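Local atomic coordinates of gamma-glutamyltransferase 1 Threonine peptidase. MEROPS family T03 (Pseudomonas nitroreducens, PDB entry 7D9E), a protein that catalyses transfer of gamma-glutamyl groups from peptides such as glutathione to amino acids, and hydrolyses glutathione to L-glutamate and L-cysteinylglycine. Residues F102-N107 / K117-Q122; Q122-Q127 / A140-K145; D166-R171 / T179-R184. All blocks are in the same frame, centred on the assembly; numbering follows the deposited sequence.

Contact 1 of 3, residues F102-N107 / K117-Q122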
ATOM      1  N   PHE B 102       8.809   7.706   5.000  1.00 15.83           N
ATOM      2  CA  PHE B 102       9.439   8.825   5.693  1.00 14.49           C
ATOM      3  C   PHE B 102      10.903   8.538   5.972  1.00 15.37           C
ATOM      4  O   PHE B 102      11.757   9.400   5.754  1.00 16.73           O
ATOM      5  CB  PHE B 102       8.669   9.057   6.994  1.00 17.11           C
ATOM      6  CG  PHE B 102       9.209  10.148   7.886  1.00 17.29           C
ATOM      7  CD1 PHE B 102       9.509  11.418   7.399  1.00 18.15           C
ATOM      8  CD2 PHE B 102       9.321   9.920   9.249  1.00 20.11           C
ATOM      9  CE1 PHE B 102       9.921  12.419   8.269  1.00 19.37           C
ATOM     10  CE2 PHE B 102       9.747  10.921  10.102  1.00 21.14           C
ATOM     11  CZ  PHE B 102      10.037  12.155   9.608  1.00 17.57           C
ATOM     12  N   GLN B 103      11.211   7.328   6.455  1.00 15.19           N
ATOM     13  CA  GLN B 103      12.600   6.989   6.738  1.00 14.26           C
ATOM     14  C   GLN B 103      13.425   6.989   5.464  1.00 15.49           C
ATOM     15  O   GLN B 103      14.525   7.536   5.439  1.00 15.97           O
ATOM     16  CB  GLN B 103      12.675   5.641   7.464  1.00 14.84           C
ATOM     17  CG  GLN B 103      12.255   5.767   8.938  1.00 16.44           C
ATOM     18  CD  GLN B 103      12.020   4.425   9.595  1.00 16.28           C
ATOM     19  OE1 GLN B 103      12.926   3.858  10.227  1.00 16.84           O
ATOM     20  NE2 GLN B 103      10.808   3.906   9.456  1.00 15.83           N
ATOM     21  N   VAL B 104      12.901   6.417   4.382  1.00 15.79           N
ATOM     22  CA  VAL B 104      13.664   6.426   3.142  1.00 14.64           C
ATOM     23  C   VAL B 104      13.899   7.859   2.664  1.00 14.73           C
ATOM     24  O   VAL B 104      15.002   8.199   2.206  1.00 16.80           O
ATOM     25  CB  VAL B 104      13.012   5.542   2.068  1.00 15.88           C
ATOM     26  CG1 VAL B 104      13.737   5.684   0.731  1.00 16.92           C
ATOM     27  CG2 VAL B 104      13.009   4.069   2.493  1.00 17.39           C
ATOM     28  N   LEU B 105      12.869   8.716   2.751  1.00 15.35           N
ATOM     29  CA  LEU B 105      13.039  10.115   2.357  1.00 16.95           C
ATOM     30  C   LEU B 105      14.093  10.798   3.218  1.00 17.53           C
ATOM     31  O   LEU B 105      14.918  11.576   2.712  1.00 19.20           O
ATOM     32  CB  LEU B 105      11.705  10.860   2.451  1.00 17.05           C
ATOM     33  CG  LEU B 105      10.646  10.426   1.448  1.00 19.60           C
ATOM     34  CD1 LEU B 105       9.315  11.102   1.807  1.00 19.20           C
ATOM     35  CD2 LEU B 105      11.035  10.781   0.033  1.00 20.70           C
ATOM     36  N   ASN B 106      14.061  10.549   4.531  1.00 15.86           N
ATOM     37  CA  ASN B 106      15.094  11.120   5.392  1.00 17.39           C
ATOM     38  C   ASN B 106      16.480  10.642   4.966  1.00 17.54           C
ATOM     39  O   ASN B 106      17.433  11.422   4.942  1.00 19.69           O
ATOM     40  CB  ASN B 106      14.867  10.722   6.850  1.00 17.08           C
ATOM     41  CG  ASN B 106      13.616  11.350   7.441  1.00 20.24           C
ATOM     42  OD1 ASN B 106      13.031  12.264   6.876  1.00 20.85           O
ATOM     43  ND2 ASN B 106      13.261  10.899   8.627  1.00 20.15           N
ATOM     44  N   ASN B 107      16.596   9.366   4.614  1.00 17.06           N
ATOM     45  CA  ASN B 107      17.896   8.808   4.240  1.00 17.13           C
ATOM     46  C   ASN B 107      18.424   9.438   2.959  1.00 20.41           C
ATOM     47  O   ASN B 107      19.627   9.712   2.846  1.00 19.88           O
ATOM     48  CB  ASN B 107      17.728   7.301   4.074  1.00 15.73           C
ATOM     49  CG  ASN B 107      17.392   6.622   5.377  1.00 16.57           C
ATOM     50  OD1 ASN B 107      17.427   7.255   6.436  1.00 17.82           O
ATOM     51  ND2 ASN B 107      17.081   5.333   5.319  1.00 18.92           N
ATOM     52  N   LYS B 117      21.597   2.277  -0.394  1.00 21.09           N
ATOM     53  CA  LYS B 117      21.806   2.288   1.048  1.00 18.35           C
ATOM     54  C   LYS B 117      20.595   2.841   1.769  1.00 18.98           C
ATOM     55  O   LYS B 117      20.244   2.360   2.849  1.00 19.00           O
ATOM     56  CB  LYS B 117      23.042   3.119   1.396  1.00 20.80           C
ATOM     57  CG  LYS B 117      24.316   2.589   0.774  1.00 25.66           C
ATOM     58  CD  LYS B 117      24.870   1.447   1.591  1.00 28.01           C
ATOM     59  CE  LYS B 117      26.188   0.950   1.002  1.00 30.62           C
ATOM     60  NZ  LYS B 117      26.511  -0.449   1.370  1.00 43.01           N
ATOM     61  N   ALA B 118      19.947   3.850   1.185  1.00 16.99           N
ATOM     62  CA  ALA B 118      18.761   4.433   1.793  1.00 16.88           C
ATOM     63  C   ALA B 118      17.636   3.413   1.912  1.00 16.95           C
ATOM     64  O   ALA B 118      16.871   3.447   2.870  1.00 18.00           O
ATOM     65  CB  ALA B 118      18.279   5.612   0.944  1.00 17.95           C
ATOM     66  N   VAL B 119      17.524   2.510   0.945  1.00 15.80           N
ATOM     67  CA  VAL B 119      16.499   1.475   0.977  1.00 15.85           C
ATOM     68  C   VAL B 119      16.924   0.293   1.842  1.00 16.48           C
ATOM     69  O   VAL B 119      16.084  -0.324   2.512  1.00 17.74           O
ATOM     70  CB  VAL B 119      16.188   1.060  -0.470  1.00 18.55           C
ATOM     71  CG1 VAL B 119      15.336  -0.181  -0.517  1.00 20.92           C
ATOM     72  CG2 VAL B 119      15.459   2.179  -1.205  1.00 18.68           C
ATOM     73  N   ALA B 120      18.201  -0.066   1.826  1.00 15.73           N
ATOM     74  CA  ALA B 120      18.643  -1.214   2.598  1.00 17.16           C
ATOM     75  C   ALA B 120      18.728  -0.919   4.087  1.00 17.35           C
ATOM     76  O   ALA B 120      18.748  -1.859   4.879  1.00 18.47           O
ATOM     77  CB  ALA B 120      20.016  -1.689   2.129  1.00 18.74           C
ATOM     78  N   ALA B 121      18.797   0.350   4.474  1.00 16.35           N
ATOM     79  CA  ALA B 121      18.983   0.704   5.869  1.00 16.30           C
ATOM     80  C   ALA B 121      17.893   0.119   6.757  1.00 15.90           C
ATOM     81  O   ALA B 121      16.719   0.023   6.369  1.00 16.34           O
ATOM     82  CB  ALA B 121      19.028   2.222   6.019  1.00 16.95           C
ATOM     83  N   GLN B 122      18.288  -0.218   7.989  1.00 17.70           N
ATOM     84  CA  GLN B 122      17.331  -0.578   9.024  1.00 16.42           C
ATOM     85  C   GLN B 122      16.196   0.436   9.096  1.00 17.72           C
ATOM     86  O   GLN B 122      16.423   1.647   9.035  1.00 16.32           O
ATOM     87  CB  GLN B 122      18.048  -0.603  10.375  1.00 16.47           C
ATOM     88  CG  GLN B 122      17.176  -0.953  11.560  1.00 16.84           C
ATOM     89  CD  GLN B 122      17.994  -0.985  12.834  1.00 20.67           C
ATOM     90  OE1 GLN B 122      18.138  -2.027  13.503  1.00 24.15           O
ATOM     91  NE2 GLN B 122      18.579   0.144  13.150  1.00 21.19           N
TER
HETATM   92  O   HOH W   1      15.960   3.959   7.547  1.00 17.42           O

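Contact 2 of 3, residues Q122-Q127 / A140-K145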
ATOM      1  N   GLN B 122      18.288  -0.218   7.989  1.00 17.70           N
ATOM      2  CA  GLN B 122      17.331  -0.578   9.024  1.00 16.42           C
ATOM      3  C   GLN B 122      16.196   0.436   9.096  1.00 17.72           C
ATOM      4  O   GLN B 122      16.423   1.647   9.035  1.00 16.32           O
ATOM      5  CB  GLN B 122      18.048  -0.603  10.375  1.00 16.47           C
ATOM      6  CG  GLN B 122      17.176  -0.953  11.560  1.00 16.84           C
ATOM      7  CD  GLN B 122      17.994  -0.985  12.834  1.00 20.67           C
ATOM      8  OE1 GLN B 122      18.138  -2.027  13.503  1.00 24.15           O
ATOM      9  NE2 GLN B 122      18.579   0.144  13.150  1.00 21.19           N
ATOM     10  N   ARG B 123      14.968  -0.074   9.223  1.00 15.89           N
ATOM     11  CA  ARG B 123      13.795   0.744   9.493  1.00 14.61           C
ATOM     12  C   ARG B 123      13.096   0.195  10.723  1.00 14.84           C
ATOM     13  O   ARG B 123      13.107  -1.017  10.973  1.00 17.49           O
ATOM     14  CB  ARG B 123      12.807   0.777   8.318  1.00 16.31           C
ATOM     15  CG  ARG B 123      13.388   1.477   7.102  1.00 16.12           C
ATOM     16  CD  ARG B 123      12.371   1.723   6.035  1.00 14.22           C
ATOM     17  NE  ARG B 123      11.827   0.517   5.430  1.00 14.65           N
ATOM     18  CZ  ARG B 123      12.308  -0.080   4.341  1.00 15.39           C
ATOM     19  NH1 ARG B 123      13.402   0.387   3.750  1.00 16.90           N
ATOM     20  NH2 ARG B 123      11.724  -1.160   3.869  1.00 16.28           N
ATOM     21  N   VAL B 124      12.500   1.098  11.508  1.00 15.82           N
ATOM     22  CA  VAL B 124      11.743   0.712  12.697  1.00 15.67           C
ATOM     23  C   VAL B 124      10.438   1.493  12.691  1.00 15.14           C
ATOM     24  O   VAL B 124      10.246   2.406  11.890  1.00 17.60           O
ATOM     25  CB  VAL B 124      12.525   0.943  14.013  1.00 17.59           C
ATOM     26  CG1 VAL B 124      13.802   0.096  14.013  1.00 20.49           C
ATOM     27  CG2 VAL B 124      12.808   2.402  14.219  1.00 19.43           C
ATOM     28  N   HIS B 125       9.548   1.164  13.626  1.00 15.73           N
ATOM     29  CA  HIS B 125       8.214   1.747  13.590  1.00 17.64           C
ATOM     30  C   HIS B 125       7.630   1.886  14.988  1.00 18.22           C
ATOM     31  O   HIS B 125       7.731   0.970  15.809  1.00 19.10           O
ATOM     32  CB  HIS B 125       7.313   0.834  12.754  1.00 16.46           C
ATOM     33  CG  HIS B 125       5.888   1.266  12.690  1.00 15.91           C
ATOM     34  ND1 HIS B 125       5.473   2.356  11.951  1.00 17.41           N
ATOM     35  CD2 HIS B 125       4.781   0.764  13.285  1.00 17.24           C
ATOM     36  CE1 HIS B 125       4.161   2.490  12.079  1.00 17.13           C
ATOM     37  NE2 HIS B 125       3.719   1.541  12.888  1.00 18.92           N
ATOM     38  N   HIS B 126       6.992   3.029  15.235  1.00 17.33           N
ATOM     39  CA  HIS B 126       6.207   3.267  16.429  1.00 18.84           C
ATOM     40  C   HIS B 126       4.884   3.890  16.005  1.00 19.33           C
ATOM     41  O   HIS B 126       4.827   4.625  15.020  1.00 19.56           O
ATOM     42  CB  HIS B 126       6.950   4.215  17.384  1.00 18.38           C
ATOM     43  CG  HIS B 126       6.166   4.565  18.604  1.00 20.89           C
ATOM     44  ND1 HIS B 126       5.811   3.623  19.549  1.00 21.97           N
ATOM     45  CD2 HIS B 126       5.661   5.743  19.033  1.00 21.90           C
ATOM     46  CE1 HIS B 126       5.106   4.212  20.503  1.00 23.73           C
ATOM     47  NE2 HIS B 126       5.006   5.499  20.215  1.00 22.94           N
ATOM     48  N   GLN B 127       3.801   3.583  16.749  1.00 19.88           N
ATOM     49  CA  GLN B 127       2.478   4.054  16.335  1.00 19.37           C
ATOM     50  C   GLN B 127       1.564   4.362  17.514  1.00 21.75           C
ATOM     51  O   GLN B 127       0.340   4.205  17.409  1.00 22.26           O
ATOM     52  CB  GLN B 127       1.843   3.055  15.367  1.00 21.22           C
ATOM     53  CG  GLN B 127       1.739   1.640  15.926  1.00 21.42           C
ATOM     54  CD  GLN B 127       0.991   0.708  14.995  1.00 20.65           C
ATOM     55  OE1 GLN B 127       1.187   0.738  13.774  1.00 19.45           O
ATOM     56  NE2 GLN B 127       0.130  -0.123  15.562  1.00 23.77           N
ATOM     57  N   ALA B 140      16.802  -6.516   9.845  1.00 18.98           N
ATOM     58  CA  ALA B 140      17.711  -5.580  10.508  1.00 19.99           C
ATOM     59  C   ALA B 140      17.213  -5.332  11.919  1.00 20.19           C
ATOM     60  O   ALA B 140      16.684  -4.261  12.236  1.00 19.68           O
ATOM     61  CB  ALA B 140      17.808  -4.273   9.721  1.00 20.29           C
ATOM     62  N   PRO B 141      17.359  -6.312  12.800  1.00 20.62           N
ATOM     63  CA  PRO B 141      16.773  -6.176  14.134  1.00 22.32           C
ATOM     64  C   PRO B 141      17.488  -5.117  14.955  1.00 20.78           C
ATOM     65  O   PRO B 141      18.662  -4.807  14.731  1.00 23.16           O
ATOM     66  CB  PRO B 141      16.962  -7.564  14.749  1.00 24.73           C
ATOM     67  CG  PRO B 141      18.115  -8.152  14.002  1.00 24.27           C
ATOM     68  CD  PRO B 141      17.993  -7.627  12.598  1.00 23.26           C
ATOM     69  N   LEU B 142      16.753  -4.549  15.903  1.00 23.24           N
ATOM     70  CA  LEU B 142      17.362  -3.674  16.891  1.00 22.89           C
ATOM     71  C   LEU B 142      18.198  -4.503  17.853  1.00 26.08           C
ATOM     72  O   LEU B 142      17.708  -5.466  18.455  1.00 30.02           O
ATOM     73  CB  LEU B 142      16.280  -2.916  17.654  1.00 24.76           C
ATOM     74  CG  LEU B 142      15.727  -1.703  16.912  1.00 24.91           C
ATOM     75  CD1 LEU B 142      14.480  -1.154  17.609  1.00 24.49           C
ATOM     76  CD2 LEU B 142      16.773  -0.623  16.762  1.00 26.16           C
ATOM     77  N   THR B 143      19.469  -4.138  17.987  1.00 23.60           N
ATOM     78  CA  THR B 143      20.380  -4.883  18.837  1.00 26.32           C
ATOM     79  C   THR B 143      21.406  -3.926  19.423  1.00 28.49           C
ATOM     80  O   THR B 143      21.491  -2.752  19.042  1.00 29.05           O
ATOM     81  CB  THR B 143      21.123  -5.978  18.060  1.00 34.11           C
ATOM     82  OG1 THR B 143      21.979  -5.365  17.089  1.00 38.09           O
ATOM     83  CG2 THR B 143      20.160  -6.922  17.369  1.00 43.06           C
ATOM     84  N   GLY B 144      22.202  -4.453  20.353  1.00 27.78           N
ATOM     85  CA  GLY B 144      23.372  -3.751  20.833  1.00 32.93           C
ATOM     86  C   GLY B 144      23.044  -2.447  21.538  1.00 27.18           C
ATOM     87  O   GLY B 144      22.009  -2.299  22.191  1.00 27.16           O
ATOM     88  N   LYS B 145      23.958  -1.480  21.402  1.00 27.69           N
ATOM     89  CA  LYS B 145      23.858  -0.269  22.210  1.00 29.30           C
ATOM     90  C   LYS B 145      22.597   0.528  21.893  1.00 24.05           C
ATOM     91  O   LYS B 145      22.021   1.155  22.786  1.00 28.01           O
ATOM     92  CB  LYS B 145      25.097   0.615  22.041  1.00 31.37           C
ATOM     93  CG  LYS B 145      25.299   1.149  20.632  1.00 37.50           C
ATOM     94  CD  LYS B 145      26.691   1.732  20.446  1.00 46.79           C
ATOM     95  CE  LYS B 145      26.864   2.332  19.056  1.00 54.88           C
ATOM     96  NZ  LYS B 145      28.009   3.285  18.989  1.00 63.83           N
TER
HETATM   97  O   HOH W   2      14.134  -3.298  12.194  1.00 22.60           O

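Contact 3 of 3, residues D166-R171 / T179-R184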
ATOM      1  N   ASP B 166       8.950  -3.184   1.711  1.00 15.48           N
ATOM      2  CA  ASP B 166       9.521  -3.715   0.473  1.00 15.17           C
ATOM      3  C   ASP B 166       9.527  -2.539  -0.508  1.00 15.54           C
ATOM      4  O   ASP B 166       8.734  -2.472  -1.457  1.00 17.49           O
ATOM      5  CB  ASP B 166       8.781  -4.948  -0.011  1.00 17.17           C
ATOM      6  CG  ASP B 166       9.479  -5.635  -1.171  1.00 24.82           C
ATOM      7  OD1 ASP B 166      10.669  -5.363  -1.424  1.00 28.14           O
ATOM      8  OD2 ASP B 166       8.847  -6.508  -1.790  1.00 26.59           O
ATOM      9  N   ILE B 167      10.409  -1.590  -0.255  1.00 14.84           N
ATOM     10  CA  ILE B 167      10.440  -0.368  -1.053  1.00 14.18           C
ATOM     11  C   ILE B 167      10.892  -0.713  -2.465  1.00 16.13           C
ATOM     12  O   ILE B 167      11.888  -1.431  -2.672  1.00 17.07           O
ATOM     13  CB  ILE B 167      11.404   0.624  -0.388  1.00 16.64           C
ATOM     14  CG1 ILE B 167      10.830   1.195   0.927  1.00 18.76           C
ATOM     15  CG2 ILE B 167      11.689   1.789  -1.355  1.00 19.84           C
ATOM     16  CD1 ILE B 167       9.916   2.398   0.759  1.00 20.04           C
ATOM     17  N   GLN B 168      10.205  -0.143  -3.453  1.00 16.35           N
ATOM     18  CA  GLN B 168      10.607  -0.228  -4.848  1.00 15.64           C
ATOM     19  C   GLN B 168      10.712   1.210  -5.324  1.00 17.61           C
ATOM     20  O   GLN B 168       9.711   1.930  -5.329  1.00 17.98           O
ATOM     21  CB  GLN B 168       9.598  -1.001  -5.686  1.00 16.74           C
ATOM     22  CG  GLN B 168       9.344  -2.408  -5.194  1.00 16.97           C
ATOM     23  CD  GLN B 168      10.577  -3.260  -5.213  1.00 21.74           C
ATOM     24  OE1 GLN B 168      11.452  -3.084  -6.066  1.00 23.92           O
ATOM     25  NE2 GLN B 168      10.624  -4.220  -4.318  1.00 23.96           N
ATOM     26  N   ALA B 169      11.919   1.639  -5.694  1.00 16.90           N
ATOM     27  CA  ALA B 169      12.187   3.043  -5.922  1.00 17.84           C
ATOM     28  C   ALA B 169      12.975   3.283  -7.207  1.00 15.56           C
ATOM     29  O   ALA B 169      13.775   2.450  -7.647  1.00 18.12           O
ATOM     30  CB  ALA B 169      12.991   3.654  -4.747  1.00 19.06           C
ATOM     31  N   ILE B 170      12.736   4.449  -7.804  1.00 18.63           N
ATOM     32  CA  ILE B 170      13.508   4.933  -8.949  1.00 18.92           C
ATOM     33  C   ILE B 170      13.943   6.354  -8.629  1.00 19.42           C
ATOM     34  O   ILE B 170      13.131   7.165  -8.181  1.00 21.70           O
ATOM     35  CB  ILE B 170      12.652   4.950 -10.236  1.00 19.09           C
ATOM     36  CG1 ILE B 170      12.173   3.539 -10.558  1.00 17.69           C
ATOM     37  CG2 ILE B 170      13.431   5.587 -11.388  1.00 23.26           C
ATOM     38  CD1 ILE B 170      11.129   3.512 -11.673  1.00 19.09           C
ATOM     39  N   ARG B 171      15.210   6.660  -8.845  1.00 18.87           N
ATOM     40  CA  ARG B 171      15.732   8.004  -8.666  1.00 20.86           C
ATOM     41  C   ARG B 171      16.193   8.521 -10.016  1.00 24.55           C
ATOM     42  O   ARG B 171      16.765   7.777 -10.823  1.00 25.89           O
ATOM     43  CB  ARG B 171      16.932   8.006  -7.689  1.00 22.19           C
ATOM     44  CG  ARG B 171      17.475   9.385  -7.312  1.00 25.53           C
ATOM     45  CD  ARG B 171      18.639   9.207  -6.320  1.00 36.26           C
ATOM     46  NE  ARG B 171      19.059  10.436  -5.665  1.00 51.47           N
ATOM     47  CZ  ARG B 171      19.769  10.477  -4.537  1.00 50.27           C
ATOM     48  NH1 ARG B 171      20.136   9.352  -3.934  1.00 45.58           N
ATOM     49  NH2 ARG B 171      20.107  11.642  -4.008  1.00 59.18           N
ATOM     50  N   THR B 179      17.585   2.385 -10.151  1.00 25.63           N
ATOM     51  CA  THR B 179      16.519   1.683  -9.460  1.00 21.89           C
ATOM     52  C   THR B 179      17.063   1.085  -8.176  1.00 22.15           C
ATOM     53  O   THR B 179      18.256   0.788  -8.064  1.00 25.24           O
ATOM     54  CB  THR B 179      15.904   0.564 -10.312  1.00 26.82           C
ATOM     55  OG1 THR B 179      16.851  -0.495 -10.507  1.00 27.02           O
ATOM     56  CG2 THR B 179      15.442   1.129 -11.655  1.00 26.58           C
ATOM     57  N   ALA B 180      16.172   0.904  -7.209  1.00 19.67           N
ATOM     58  CA  ALA B 180      16.505   0.161  -6.005  1.00 20.81           C
ATOM     59  C   ALA B 180      15.304  -0.698  -5.637  1.00 18.82           C
ATOM     60  O   ALA B 180      14.173  -0.198  -5.540  1.00 18.80           O
ATOM     61  CB  ALA B 180      16.844   1.088  -4.833  1.00 24.67           C
ATOM     62  N   SER B 181      15.581  -1.984  -5.414  1.00 19.70           N
ATOM     63  CA  SER B 181      14.628  -2.966  -4.916  1.00 17.83           C
ATOM     64  C   SER B 181      15.073  -3.403  -3.528  1.00 17.40           C
ATOM     65  O   SER B 181      16.235  -3.772  -3.313  1.00 20.33           O
ATOM     66  CB  SER B 181      14.569  -4.177  -5.843  1.00 27.96           C
ATOM     67  OG  SER B 181      14.155  -3.772  -7.141  1.00 29.85           O
ATOM     68  N   ASP B 182      14.142  -3.367  -2.596  1.00 18.62           N
ATOM     69  CA  ASP B 182      14.466  -3.636  -1.202  1.00 16.27           C
ATOM     70  C   ASP B 182      15.061  -5.024  -1.032  1.00 17.89           C
ATOM     71  O   ASP B 182      14.479  -6.004  -1.503  1.00 17.16           O
ATOM     72  CB  ASP B 182      13.148  -3.550  -0.427  1.00 15.79           C
ATOM     73  CG  ASP B 182      13.335  -3.210   1.039  1.00 18.44           C
ATOM     74  OD1 ASP B 182      14.203  -3.842   1.691  1.00 17.18           O
ATOM     75  OD2 ASP B 182      12.590  -2.352   1.546  1.00 17.37           O
ATOM     76  N   PRO B 183      16.206  -5.151  -0.364  1.00 16.50           N
ATOM     77  CA  PRO B 183      16.733  -6.483  -0.063  1.00 17.59           C
ATOM     78  C   PRO B 183      15.849  -7.295   0.863  1.00 17.29           C
ATOM     79  O   PRO B 183      16.117  -8.497   1.031  1.00 20.27           O
ATOM     80  CB  PRO B 183      18.109  -6.205   0.554  1.00 20.03           C
ATOM     81  CG  PRO B 183      18.110  -4.774   0.914  1.00 25.67           C
ATOM     82  CD  PRO B 183      17.015  -4.060   0.203  1.00 18.27           C
ATOM     83  N   ARG B 184      14.805  -6.690   1.450  1.00 16.80           N
ATOM     84  CA  ARG B 184      13.854  -7.457   2.241  1.00 17.04           C
ATOM     85  C   ARG B 184      12.998  -8.374   1.384  1.00 18.77           C
ATOM     86  O   ARG B 184      12.395  -9.320   1.911  1.00 23.07           O
ATOM     87  CB  ARG B 184      12.932  -6.493   2.981  1.00 15.53           C
ATOM     88  CG  ARG B 184      13.609  -5.822   4.199  1.00 16.63           C
ATOM     89  CD  ARG B 184      12.788  -4.670   4.690  1.00 15.49           C
ATOM     90  NE  ARG B 184      13.449  -3.875   5.701  1.00 14.67           N
ATOM     91  CZ  ARG B 184      14.362  -2.931   5.460  1.00 15.53           C
ATOM     92  NH1 ARG B 184      14.771  -2.664   4.219  1.00 17.07           N
ATOM     93  NH2 ARG B 184      14.886  -2.205   6.444  1.00 17.29           N
TER
HETATM   94  O   HOH W   3      12.292  -6.364  -3.076  1.00 17.47           O

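Contact 1 of 3, residues F102-N107 / K117-Q122
This is a buried helix-helix contact between two consecutive helices, 97-109 and 115-120, fastened by one asparagine. N107 sits on the side of the first helix that faces A118, and the two CB atoms come within 3.6 Å, a close approach that the small alanine allows. With CG anti to its own carbonyl carbon (chi1 -66°), the amide of N107 crosses to the last turn of the second helix. There ND2 donates to A118 O over 3.1 Å; the bond is nearly straight (165°), lies in both the amide and the carbonyl planes, and uses a carbonyl lone pair. A121 leaves helical geometry and carries Q122 N away from A118 O, so N107 supplies an N-H in its place. Its other N-H goes to a water 2.8 Å from ND2, which donates to Q122 O, so one hydrogen holds the last turn directly and the other, through the water, the loop that follows; Q122 O also accepts from N295 of the partner chain. An alanine in place of N107 would probably leave A118 O and the bridging water less well held. Alongside, V104 CG1 meets V119 CG2 at 4.4 Å; V104 also packs on L89 of strand 84-90, and V119 on I167. The helix pair thus belongs to one of the outer helical layers of the alpha-beta-beta-alpha sandwich of Ntn-hydrolases.

Contact 2 of 3, residues Q122-Q127 / A140-K145
Q122 and V124 point toward the incoming 140-145 chain, and L142 lies across both at about a right angle. The Q122 side chain is fully extended, with CG anti to the backbone N (chi1 180°), and runs along the backbone of A140 and P141. Its CB abuts A140 CB at 3.7 Å, its CG passes 3.4 Å from A140 O, and its terminal amide ends beside the carbonyls of A140 and P141. L142 CD2 lies over the amide group at the end of the chain, 4.1 Å from Q122 CD. The other branch of the leucine is spent on V124: V124 CG1 rests against the fork of the leucine, 3.9 Å from both L142 CG and L142 CD1. The valine presents CG1 by placing it anti to its own carbonyl carbon (chi1 -61°), at the price of putting CG2 in the crowded position. One leucine thus serves an amide and an aliphatic group at once, an example of how a side chain can close the gap between diverging backbones. The chains are nearest at Q122 and A140 and drift apart toward V124 and L142. In the nearer part a water bridges R123 O and A140 O, at 2.8 Å from the first and 2.7 Å from the second. This is structural packing remote from the glutamate pocket. The short strand 125-126 pairs through H125 with Y135 of strand 133-136, on which V124 packs at I134 and L142 at Y136, while I300 of the partner chain covers both; the chain then runs on toward helix 144-153.

Contact 3 of 3, residues D166-R171 / T179-R184
Q168 folds back on itself, bent at chi2 (-61°), and the bend brings its OE1 across to the neighbouring strand, where S181 OG donates to it over 3.0 Å in the plane of the amide carbonyl. S181 places its hydroxyl anti to its own carbonyl carbon, on the same face of the sheet. D182 does more. Its CG stands anti to the backbone N (chi1 -155°), which sends OD2 to I167 N at 2.9 Å through the anti lone pair, while OD1 turns back to R184. There it accepts from R184 N, closing an Asx turn, and on its syn lone pair from R184 NH1 at 2.8 Å, a salt bridge. The contact is a beta hairpin of strands 168-173 and 176-181: A169 and A180 form a hydrogen-bonded antiparallel pair, with A169 N to A180 O and A180 N to A169 O both 2.9 Å. At the open end D166, with CG anti to its N, sets OD1 3.2 Å from D182 CB. The two carboxylate planes stand 64° apart. A water donates to D166 OD1 and D182 O and accepts from Q168 NE2, whereas R123 forms a salt bridge with D182 OD2, which probably helps keep that carboxylate charged.

Contacts 1 and 3 are buried, whereas contact 2 is only partly so and lies nearer the surface. Q122 belongs to both contacts 1 and 2, ending the first and opening the second. Helix 115-120 of contact 1 lies on the hairpin of contact 3, where V119 packs on D182, and R184 of contact 3 donates to the carbonyls of V119 and A121. Q103 NE2 of contact 1 reaches V124 O of contact 2, and R123 of contact 2 packs against I167 of contact 3. Chemistry follows place: a single asparagine ties the helices, a glutamine amide beside backbone carbonyls, a bridging water and a valine-leucine contact join the loops, and backbone pairing plus charge closes the hairpin.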